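Minor capsid protein (Cafeteriavirus-dependent mavirus, PDB 6G42) serves as the penton protein of the virophage capsid, a pentamer of subunits built on a single jelly roll that probably occupies the fivefold vertices. Local coordinates at residues Y106-L117 with P131-F142. Sequence-based numbering, arbitrary orientation.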
# COMPACT_ATOMS: atom_id res chain seq x y z
N TYR C 106 11.01 7.31 23.60
CA TYR C 106 12.32 7.42 22.94
C TYR C 106 13.03 8.75 23.19
O TYR C 106 14.23 8.86 22.94
CB TYR C 106 12.22 7.13 21.43
CG TYR C 106 11.92 5.67 21.14
CD1 TYR C 106 12.79 4.66 21.55
CD2 TYR C 106 10.76 5.30 20.47
CE1 TYR C 106 12.51 3.32 21.31
CE2 TYR C 106 10.48 3.97 20.22
CZ TYR C 106 11.35 2.99 20.64
OH TYR C 106 11.06 1.67 20.39
N VAL C 107 12.29 9.75 23.69
CA VAL C 107 12.90 11.01 24.16
C VAL C 107 13.81 10.70 25.35
O VAL C 107 14.96 11.16 25.38
CB VAL C 107 11.84 12.07 24.56
CG1 VAL C 107 12.51 13.33 25.12
CG2 VAL C 107 10.97 12.46 23.36
N ASP C 108 13.29 9.92 26.31
CA ASP C 108 14.05 9.51 27.50
C ASP C 108 15.29 8.67 27.16
O ASP C 108 16.31 8.77 27.85
CB ASP C 108 13.17 8.71 28.47
CG ASP C 108 12.07 9.55 29.11
OD1 ASP C 108 12.28 10.76 29.35
OD2 ASP C 108 10.99 8.99 29.38
N VAL C 109 15.19 7.85 26.12
CA VAL C 109 16.35 7.08 25.64
C VAL C 109 17.42 8.05 25.13
O VAL C 109 18.61 7.84 25.36
CB VAL C 109 15.93 6.04 24.56
CG1 VAL C 109 17.14 5.38 23.91
CG2 VAL C 109 15.05 4.97 25.19
N GLY C 110 16.98 9.10 24.44
CA GLY C 110 17.86 10.17 23.97
C GLY C 110 18.49 10.97 25.09
O GLY C 110 19.70 11.21 25.08
N THR C 111 17.67 11.39 26.06
CA THR C 111 18.13 12.12 27.25
C THR C 111 19.22 11.34 28.00
O THR C 111 20.27 11.90 28.33
CB THR C 111 16.96 12.43 28.20
OG1 THR C 111 15.97 13.20 27.50
CG2 THR C 111 17.41 13.23 29.43
N ALA C 112 18.99 10.05 28.24
CA ALA C 112 19.95 9.18 28.94
C ALA C 112 21.32 9.14 28.26
O ALA C 112 22.35 9.23 28.92
CB ALA C 112 19.39 7.77 29.07
N ILE C 113 21.33 9.02 26.94
CA ILE C 113 22.56 9.05 26.15
C ILE C 113 23.22 10.44 26.25
O ILE C 113 24.44 10.54 26.28
CB ILE C 113 22.30 8.65 24.68
CG1 ILE C 113 21.94 7.15 24.60
CG2 ILE C 113 23.51 8.93 23.78
CD1 ILE C 113 21.26 6.73 23.31
N ASN C 114 22.39 11.48 26.32
CA ASN C 114 22.86 12.87 26.41
C ASN C 114 23.56 13.19 27.73
O ASN C 114 24.63 13.80 27.73
CB ASN C 114 21.69 13.84 26.22
CG ASN C 114 22.15 15.24 25.85
OD1 ASN C 114 23.14 15.42 25.15
ND2 ASN C 114 21.42 16.25 26.32
N GLU C 115 22.96 12.78 28.84
CA GLU C 115 23.53 13.01 30.18
C GLU C 115 24.84 12.25 30.41
O GLU C 115 25.73 12.75 31.10
CB GLU C 115 22.51 12.65 31.27
CG GLU C 115 21.32 13.60 31.34
CD GLU C 115 20.25 13.17 32.34
OE1 GLU C 115 20.36 12.07 32.93
OE2 GLU C 115 19.29 13.94 32.54
N THR C 116 24.94 11.06 29.84
CA THR C 116 26.20 10.30 29.79
C THR C 116 27.28 11.08 29.04
O THR C 116 28.43 11.16 29.48
CB THR C 116 26.01 8.94 29.08
OG1 THR C 116 24.87 8.27 29.64
CG2 THR C 116 27.24 8.05 29.24
N LEU C 117 26.89 11.65 27.90
CA LEU C 117 27.78 12.44 27.06
C LEU C 117 28.18 13.76 27.72
O LEU C 117 29.33 14.19 27.61
CB LEU C 117 27.12 12.68 25.70
CG LEU C 117 28.03 13.04 24.53
CD1 LEU C 117 29.00 11.91 24.18
CD2 LEU C 117 27.16 13.37 23.32
N PRO C 131 28.36 18.54 23.00
CA PRO C 131 27.36 18.08 22.03
C PRO C 131 26.04 17.61 22.68
O PRO C 131 26.06 17.09 23.80
CB PRO C 131 28.07 16.92 21.31
CG PRO C 131 29.06 16.42 22.29
CD PRO C 131 29.49 17.60 23.11
N VAL C 132 24.93 17.80 21.96
CA VAL C 132 23.59 17.40 22.43
C VAL C 132 23.03 16.26 21.58
O VAL C 132 22.71 16.44 20.40
CB VAL C 132 22.60 18.59 22.41
CG1 VAL C 132 21.23 18.17 22.95
CG2 VAL C 132 23.14 19.76 23.22
N PHE C 133 22.90 15.08 22.20
CA PHE C 133 22.18 13.95 21.60
C PHE C 133 20.71 14.08 21.98
O PHE C 133 20.39 14.35 23.14
CB PHE C 133 22.77 12.63 22.12
CG PHE C 133 22.28 11.41 21.38
CD1 PHE C 133 21.13 10.74 21.79
CD2 PHE C 133 22.97 10.92 20.28
CE1 PHE C 133 20.68 9.62 21.11
CE2 PHE C 133 22.53 9.80 19.60
CZ PHE C 133 21.38 9.15 20.01
N SER C 134 19.81 13.89 21.01
CA SER C 134 18.37 14.03 21.25
C SER C 134 17.53 13.18 20.30
O SER C 134 18.05 12.60 19.34
CB SER C 134 17.94 15.50 21.14
OG SER C 134 17.98 15.95 19.80
N PHE C 135 16.23 13.12 20.58
CA PHE C 135 15.25 12.44 19.74
C PHE C 135 14.27 13.45 19.16
O PHE C 135 13.63 14.18 19.90
CB PHE C 135 14.48 11.40 20.54
CG PHE C 135 13.45 10.65 19.74
CD1 PHE C 135 13.84 9.77 18.73
CD2 PHE C 135 12.08 10.82 19.98
CE1 PHE C 135 12.89 9.08 17.99
CE2 PHE C 135 11.13 10.13 19.24
CZ PHE C 135 11.53 9.26 18.25
N ASN C 136 14.15 13.46 17.84
CA ASN C 136 13.21 14.32 17.16
C ASN C 136 11.82 13.65 17.11
O ASN C 136 11.65 12.64 16.43
CB ASN C 136 13.72 14.61 15.74
CG ASN C 136 13.03 15.78 15.08
OD1 ASN C 136 11.84 16.03 15.30
ND2 ASN C 136 13.76 16.51 14.25
N LYS C 137 10.85 14.23 17.82
CA LYS C 137 9.45 13.76 17.81
C LYS C 137 8.83 13.74 16.41
O LYS C 137 8.08 12.83 16.07
CB LYS C 137 8.57 14.66 18.68
CG LYS C 137 8.81 14.60 20.17
CD LYS C 137 7.91 15.61 20.87
CE LYS C 137 7.99 15.52 22.39
NZ LYS C 137 9.34 15.85 22.92
N HIS C 138 9.13 14.78 15.63
CA HIS C 138 8.55 14.98 14.30
C HIS C 138 9.00 13.94 13.28
O HIS C 138 8.18 13.43 12.52
CB HIS C 138 8.91 16.40 13.81
CG HIS C 138 8.30 16.77 12.49
ND1 HIS C 138 7.02 17.27 12.37
CD2 HIS C 138 8.81 16.74 11.24
CE1 HIS C 138 6.77 17.52 11.10
NE2 HIS C 138 7.84 17.21 10.39
N SER C 139 10.30 13.63 13.25
CA SER C 139 10.89 12.74 12.24
C SER C 139 11.12 11.29 12.68
O SER C 139 11.50 10.45 11.86
CB SER C 139 12.23 13.32 11.77
OG SER C 139 13.21 13.19 12.77
N LYS C 140 10.92 11.00 13.97
CA LYS C 140 11.25 9.69 14.58
C LYS C 140 12.73 9.26 14.44
O LYS C 140 13.05 8.06 14.49
CB LYS C 140 10.29 8.60 14.10
CG LYS C 140 8.85 8.80 14.56
CD LYS C 140 7.93 9.28 13.44
CE LYS C 140 7.56 8.15 12.49
NZ LYS C 140 6.62 8.60 11.42
N LYS C 141 13.62 10.24 14.30
CA LYS C 141 15.05 10.03 14.10
C LYS C 141 15.82 10.77 15.18
O LYS C 141 15.42 11.86 15.58
CB LYS C 141 15.49 10.57 12.74
CG LYS C 141 14.95 9.79 11.56
CD LYS C 141 15.09 10.59 10.28
CE LYS C 141 14.83 9.73 9.05
NZ LYS C 141 15.13 10.47 7.80
N PHE C 142 16.92 10.18 15.63
CA PHE C 142 17.78 10.81 16.62
C PHE C 142 18.74 11.78 15.94
O PHE C 142 19.20 11.52 14.82
CB PHE C 142 18.56 9.75 17.41
CG PHE C 142 17.69 8.93 18.32
CD1 PHE C 142 17.02 7.81 17.83
CD2 PHE C 142 17.54 9.27 19.67
CE1 PHE C 142 16.22 7.05 18.67
CE2 PHE C 142 16.74 8.50 20.51
CZ PHE C 142 16.07 7.39 20.01
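Helix 106-120 lies along the outermost strand 132-136 of a three-stranded antiparallel sheet, in a largely buried helix-on-sheet packing within a lobe distinct from the four-stranded sheet that holds both chain termini. Helix 106-117 and strand 132-136 run antiparallel, their axes approaching to 6.5 Å, and Gly110 and Ser134 form the closest CA pair, 4.7 Å apart. Phe133 and Phe135, alternate residues of the strand, both turn their rings to the helix. Ile113 sets CG2 over one face of Phe133, offset toward the rim, while the edge of that ring meets Gly110. Over the centre of the Phe135 ring stands Tyr106 CB, 3.7 Å from the ring centroid in a CH-pi contact. Strands 132-136 and 141-145 form an antiparallel beta hairpin, joined by Asn136 N to Lys141 O, and from its second strand Phe142 brings CE2 up to Tyr106 O. On the sheet's outer edge Phe133 N donates to Asn114 OD1 (3.0 Å), approaching well above the amide plane. With CG anti to the backbone N (chi1 -161°), Asn114 extends toward the strand. Beyond it Leu117 CD2 packs on Pro131 CG; at the other end Lys137 NZ lies against Val107 CG2 and forms a salt bridge with Glu170 of the second subunit.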